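Bifunctional pinoresinol-lariciresinol reductase 1 (Thuja plicata, PDB 1QYD) catalyses the enantioselective, NADPH-dependent reduction of (-)-pinoresinol to (-)-lariciresinol and then to (+)-secoisolariciresinol in lignan biosynthesis. Local coordinates at residues A[162-167]-A[274-279]; A[182-187]-A[231-236]. One frame throughout, in Å; residues are numbered along the deposited sequence.

Contact 1: A[162-167]-A[274-279]; sequences GYFAGS and QIFFRG
Phe-164 and Ile-275 reach for each other from opposite directions, and the outermost methyl of the isoleucine lands on a face of the phenyl ring, toward its rim, with CD1 of Ile-275 4.1 Å from CZ of Phe-164. The reach is long because the backbones stay well apart: the CA atoms of Phe-164 and Ile-275 are 10.6 Å from each other. Ile-275 spans its share by running fully extended from CB (chi2 174°), which carries CD1 to the far end of the chain. Its other branch, CG2, sits 3.5 Å above the centre of the Phe-276 ring, so a beta-branched residue can serve two aromatic rings at once. This close packing comes just where helix 272-275 ends and Phe-276 leaves helical geometry. In this NmrA-type reductase, whose family joins a Rossmann NADP-binding domain to a smaller substrate-binding part, the spot lies beside the probable substrate site: the side chain of Phe-164 comes within about 4 Å of that of His-271, inferred to bind substrate. The contact between the two rings is looser. Phe-276 turns the edge of its ring to Phe-164, meeting it obliquely, and CE2 of Phe-276 stays 4.5 Å from CD2 of Phe-164. Met-159 touches all three side chains, and Trp-194 also packs on Phe-164. Ile-275 and Phe-276 are buried, whereas Phe-164 is partly exposed.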
loop_
_atom_site.group_PDB
_atom_site.type_symbol
_atom_site.label_atom_id
_atom_site.label_comp_id
_atom_site.label_asym_id
_atom_site.label_seq_id
_atom_site.Cartn_x
_atom_site.Cartn_y
_atom_site.Cartn_z
ATOM N N GLY A 162 13.657 20.943 -10.224
ATOM C CA GLY A 162 13.352 20.246 -11.462
ATOM C C GLY A 162 12.123 19.363 -11.398
ATOM O O GLY A 162 11.983 18.419 -12.165
ATOM N N TYR A 163 11.228 19.632 -10.468
ATOM C CA TYR A 163 9.996 18.881 -10.340
ATOM C C TYR A 163 8.856 19.865 -10.175
ATOM O O TYR A 163 7.727 19.557 -10.552
ATOM C CB TYR A 163 10.039 17.990 -9.120
ATOM C CG TYR A 163 10.046 16.528 -9.480
ATOM C CD1 TYR A 163 8.899 15.922 -9.981
ATOM C CD2 TYR A 163 11.224 15.800 -9.340
ATOM C CE1 TYR A 163 8.938 14.579 -10.352
ATOM C CE2 TYR A 163 11.278 14.455 -9.704
ATOM C CZ TYR A 163 10.131 13.868 -10.206
ATOM O OH TYR A 163 10.173 12.554 -10.560
ATOM N N PHE A 164 9.126 21.034 -9.572
ATOM C CA PHE A 164 8.083 22.023 -9.373
ATOM C C PHE A 164 8.381 23.338 -10.074
ATOM O O PHE A 164 7.446 24.026 -10.444
ATOM C CB PHE A 164 7.843 22.230 -7.833
ATOM C CG PHE A 164 7.117 21.028 -7.218
ATOM C CD1 PHE A 164 7.833 20.050 -6.503
ATOM C CD2 PHE A 164 5.755 20.835 -7.458
ATOM C CE1 PHE A 164 7.199 18.890 -6.053
ATOM C CE2 PHE A 164 5.125 19.677 -7.011
ATOM C CZ PHE A 164 5.849 18.707 -6.314
ATOM N N ALA A 165 9.627 23.738 -10.304
ATOM C CA ALA A 165 9.930 24.969 -11.040
ATOM C C ALA A 165 10.157 24.760 -12.527
ATOM O O ALA A 165 10.301 25.684 -13.336
ATOM C CB ALA A 165 11.186 25.634 -10.543
ATOM N N GLY A 166 10.295 23.471 -12.844
ATOM C CA GLY A 166 10.432 22.999 -14.206
ATOM C C GLY A 166 9.077 23.159 -14.823
ATOM O O GLY A 166 8.896 23.984 -15.697
ATOM N N SER A 167 8.141 22.430 -14.225
ATOM C CA SER A 167 6.738 22.468 -14.559
ATOM C C SER A 167 6.037 23.794 -14.243
ATOM O O SER A 167 5.003 24.077 -14.853
ATOM C CB SER A 167 6.043 21.362 -13.807
ATOM O OG SER A 167 6.399 21.514 -12.434
ATOM N N GLN A 274 -1.168 20.646 -0.304
ATOM C CA GLN A 274 -0.653 20.913 1.035
ATOM C C GLN A 274 0.461 21.936 0.897
ATOM O O GLN A 274 0.626 22.757 1.786
ATOM C CB GLN A 274 -0.058 19.678 1.666
ATOM C CG GLN A 274 -0.813 18.362 1.495
ATOM C CD GLN A 274 -2.101 18.119 2.270
ATOM O OE1 GLN A 274 -2.393 18.688 3.328
ATOM N NE2 GLN A 274 -2.899 17.194 1.751
ATOM N N ILE A 275 1.276 21.878 -0.176
ATOM C CA ILE A 275 2.301 22.865 -0.563
ATOM C C ILE A 275 1.736 24.305 -0.833
ATOM O O ILE A 275 2.135 25.300 -0.208
ATOM C CB ILE A 275 3.049 22.370 -1.857
ATOM C CG1 ILE A 275 3.782 21.095 -1.628
ATOM C CG2 ILE A 275 4.130 23.345 -2.263
ATOM C CD1 ILE A 275 4.375 20.557 -2.951
ATOM N N PHE A 276 0.796 24.449 -1.790
ATOM C CA PHE A 276 0.276 25.756 -2.197
ATOM C C PHE A 276 -1.202 25.984 -1.823
ATOM O O PHE A 276 -2.012 26.263 -2.716
ATOM C CB PHE A 276 0.444 25.942 -3.752
ATOM C CG PHE A 276 1.782 25.583 -4.418
ATOM C CD1 PHE A 276 2.869 26.437 -4.320
ATOM C CD2 PHE A 276 1.910 24.379 -5.132
ATOM C CE1 PHE A 276 4.079 26.095 -4.932
ATOM C CE2 PHE A 276 3.121 24.031 -5.745
ATOM C CZ PHE A 276 4.210 24.895 -5.646
ATOM N N PHE A 277 -1.593 25.852 -0.533
ATOM C CA PHE A 277 -2.929 26.133 0.011
ATOM C C PHE A 277 -2.987 26.152 1.533
ATOM O O PHE A 277 -3.594 27.071 2.103
ATOM C CB PHE A 277 -3.999 25.129 -0.358
ATOM C CG PHE A 277 -4.677 25.363 -1.687
ATOM C CD1 PHE A 277 -4.583 24.380 -2.687
ATOM C CD2 PHE A 277 -5.368 26.559 -1.920
ATOM C CE1 PHE A 277 -5.175 24.596 -3.925
ATOM C CE2 PHE A 277 -5.960 26.760 -3.168
ATOM C CZ PHE A 277 -5.862 25.783 -4.166
ATOM N N ARG A 278 -2.481 25.071 2.178
ATOM C CA ARG A 278 -2.362 24.941 3.631
ATOM C C ARG A 278 -0.918 25.261 4.015
ATOM O O ARG A 278 -0.558 25.372 5.191
ATOM C CB ARG A 278 -2.716 23.514 4.119
ATOM C CG ARG A 278 -4.150 23.248 4.633
ATOM C CD ARG A 278 -5.303 23.490 3.620
ATOM N NE ARG A 278 -5.153 22.720 2.386
ATOM C CZ ARG A 278 -6.128 22.375 1.521
ATOM N NH1 ARG A 278 -7.417 22.708 1.679
ATOM N NH2 ARG A 278 -5.771 21.649 0.452
ATOM N N GLY A 279 -0.062 25.414 2.998
ATOM C CA GLY A 279 1.302 25.895 3.146
ATOM C C GLY A 279 2.271 25.136 4.026
ATOM O O GLY A 279 3.130 25.784 4.606
#

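Contact 2: A[182-187]-A[231-236]; sequences VLIYGD and EVIQIW
Ile-233 meets Val-182 and Ile-184 in a purely aliphatic contact in which no ring takes part; of the flat groups nearby, the side chain of Tyr-185 packs on Leu-171 and that of Trp-236 on Leu-244 and Val-313. Here, away from the annotated sites of the NmrA-type reductase fold, the loop 182-187, which leads from strand 181-182 toward strand 191-195, packs on helix 229-241. Its side chains alternate, Val-182 and Ile-184 directed at the helix and Leu-183 turned away. Branched aliphatic residues suit such a place, being compact, apolar and buried here. Ile-233 points from the helix toward the loop, its CD1 carried out by a near-straight chain (chi2 -170°). CD1 makes the nearest contacts, while CG2 of Ile-233 lies a little further off, facing CG2 of Val-182. With Val-182 the meeting is tip to tip, CD1 of Ile-233 lying 4.0 Å from CB of Val-182. Ile-184 instead passes obliquely across it. The helix also holds the loop by a polar bond: OE1 of Gln-229 accepts from the backbone N of Tyr-185. Alongside the outer bond of Ile-184, CD1 of Ile-233 lies 3.7 Å from both CG1 and CD1 of Ile-184.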
loop_
_atom_site.group_PDB
_atom_site.type_symbol
_atom_site.label_atom_id
_atom_site.label_comp_id
_atom_site.label_asym_id
_atom_site.label_seq_id
_atom_site.Cartn_x
_atom_site.Cartn_y
_atom_site.Cartn_z
ATOM N N VAL A 182 -0.701 29.496 -17.235
ATOM C CA VAL A 182 -0.210 28.944 -15.989
ATOM C C VAL A 182 -1.407 28.923 -15.070
ATOM O O VAL A 182 -2.101 29.928 -14.921
ATOM C CB VAL A 182 0.896 29.765 -15.230
ATOM C CG1 VAL A 182 2.274 29.318 -15.702
ATOM C CG2 VAL A 182 0.707 31.260 -15.443
ATOM N N LEU A 183 -1.684 27.759 -14.484
ATOM C CA LEU A 183 -2.745 27.634 -13.500
ATOM C C LEU A 183 -2.123 28.018 -12.150
ATOM O O LEU A 183 -1.022 27.545 -11.840
ATOM C CB LEU A 183 -3.245 26.187 -13.527
ATOM C CG LEU A 183 -4.682 25.781 -13.081
ATOM C CD1 LEU A 183 -5.353 24.951 -14.187
ATOM C CD2 LEU A 183 -4.644 24.884 -11.849
ATOM N N ILE A 184 -2.725 28.964 -11.384
ATOM C CA ILE A 184 -2.225 29.318 -10.050
ATOM C C ILE A 184 -3.206 28.846 -8.979
ATOM O O ILE A 184 -4.418 28.755 -9.139
ATOM C CB ILE A 184 -1.981 30.869 -9.877
ATOM C CG1 ILE A 184 -0.917 31.392 -10.832
ATOM C CG2 ILE A 184 -1.452 31.145 -8.475
ATOM C CD1 ILE A 184 -0.323 32.774 -10.470
ATOM N N TYR A 185 -2.648 28.476 -7.839
ATOM C CA TYR A 185 -3.442 27.914 -6.785
ATOM C C TYR A 185 -3.790 29.016 -5.811
ATOM O O TYR A 185 -3.014 29.496 -4.985
ATOM C CB TYR A 185 -2.626 26.767 -6.171
ATOM C CG TYR A 185 -2.275 25.754 -7.269
ATOM C CD1 TYR A 185 -0.947 25.630 -7.706
ATOM C CD2 TYR A 185 -3.290 25.016 -7.891
ATOM C CE1 TYR A 185 -0.636 24.798 -8.778
ATOM C CE2 TYR A 185 -2.988 24.172 -8.945
ATOM C CZ TYR A 185 -1.668 24.081 -9.388
ATOM O OH TYR A 185 -1.387 23.338 -10.516
ATOM N N GLY A 186 -5.004 29.473 -6.067
ATOM C CA GLY A 186 -5.651 30.467 -5.236
ATOM C C GLY A 186 -5.174 31.863 -5.527
ATOM O O GLY A 186 -5.621 32.555 -6.448
ATOM N N ASP A 187 -4.260 32.228 -4.645
ATOM C CA ASP A 187 -3.607 33.517 -4.674
ATOM C C ASP A 187 -2.241 33.366 -5.296
ATOM O O ASP A 187 -1.839 34.155 -6.141
ATOM C CB ASP A 187 -3.494 34.067 -3.233
ATOM C CG ASP A 187 -2.956 33.144 -2.118
ATOM O OD1 ASP A 187 -2.720 33.657 -1.025
ATOM O OD2 ASP A 187 -2.782 31.933 -2.303
ATOM N N GLU A 231 5.742 34.071 -7.493
ATOM C CA GLU A 231 7.074 34.610 -7.642
ATOM C C GLU A 231 8.045 33.763 -8.399
ATOM O O GLU A 231 9.051 34.329 -8.817
ATOM C CB GLU A 231 7.755 34.849 -6.362
ATOM C CG GLU A 231 7.074 35.844 -5.460
ATOM C CD GLU A 231 7.825 35.845 -4.151
ATOM O OE1 GLU A 231 7.563 34.972 -3.322
ATOM O OE2 GLU A 231 8.697 36.697 -3.992
ATOM N N VAL A 232 7.837 32.436 -8.510
ATOM C CA VAL A 232 8.665 31.568 -9.364
ATOM C C VAL A 232 8.177 31.691 -10.820
ATOM O O VAL A 232 8.970 31.594 -11.762
ATOM C CB VAL A 232 8.592 30.069 -8.890
ATOM C CG1 VAL A 232 9.221 29.034 -9.871
ATOM C CG2 VAL A 232 9.346 30.043 -7.571
ATOM N N ILE A 233 6.870 31.929 -11.020
ATOM C CA ILE A 233 6.333 32.211 -12.329
ATOM C C ILE A 233 6.970 33.493 -12.762
ATOM O O ILE A 233 7.302 33.602 -13.931
ATOM C CB ILE A 233 4.844 32.424 -12.332
ATOM C CG1 ILE A 233 4.130 31.203 -11.770
ATOM C CG2 ILE A 233 4.419 32.688 -13.762
ATOM C CD1 ILE A 233 2.593 31.055 -11.859
ATOM N N GLN A 234 7.194 34.418 -11.824
ATOM C CA GLN A 234 7.791 35.710 -12.116
ATOM C C GLN A 234 9.254 35.759 -12.484
ATOM O O GLN A 234 9.655 36.702 -13.181
ATOM C CB GLN A 234 7.596 36.636 -10.962
ATOM C CG GLN A 234 6.230 37.289 -11.025
ATOM C CD GLN A 234 5.973 38.178 -9.825
ATOM O OE1 GLN A 234 4.861 38.214 -9.294
ATOM N NE2 GLN A 234 6.992 38.904 -9.353
ATOM N N ILE A 235 10.040 34.775 -12.022
ATOM C CA ILE A 235 11.431 34.623 -12.435
ATOM C C ILE A 235 11.426 34.081 -13.861
ATOM O O ILE A 235 12.332 34.396 -14.630
ATOM C CB ILE A 235 12.145 33.650 -11.466
ATOM C CG1 ILE A 235 12.225 34.281 -10.068
ATOM C CG2 ILE A 235 13.540 33.312 -11.993
ATOM C CD1 ILE A 235 12.493 33.337 -8.875
ATOM N N TRP A 236 10.418 33.269 -14.247
ATOM C CA TRP A 236 10.336 32.768 -15.615
ATOM C C TRP A 236 10.008 33.935 -16.523
ATOM O O TRP A 236 10.678 34.162 -17.530
ATOM C CB TRP A 236 9.232 31.704 -15.858
ATOM C CG TRP A 236 9.455 30.984 -17.214
ATOM C CD1 TRP A 236 10.719 30.596 -17.600
ATOM C CD2 TRP A 236 8.533 30.659 -18.173
ATOM N NE1 TRP A 236 10.611 30.042 -18.774
ATOM C CE2 TRP A 236 9.333 30.060 -19.148
ATOM C CE3 TRP A 236 7.171 30.772 -18.396
ATOM C CZ2 TRP A 236 8.812 29.564 -20.346
ATOM C CZ3 TRP A 236 6.637 30.281 -19.598
ATOM C CH2 TRP A 236 7.436 29.680 -20.572
#

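How the contacts relate
Both contacts are apolar and largely buried, but they differ in place and chemistry. Contact 1 lies about 13 Å from the centre of the chain, beside the inferred substrate site, and relies on aromatic rings as well as an isoleucine; contact 2, about 22 Å from that centre and away from the annotated sites, is purely aliphatic and, though more peripheral, no less buried. Helix 229-241 links them: it supplies one side of contact 2, while Val-232 uses CG1 to pack against CB of Ala-165, 4.0 Å away. A second junction joins the loops, where CB of Tyr-185 lies 3.5 Å from the backbone O of Phe-276. The two contact centres are about 10 Å apart.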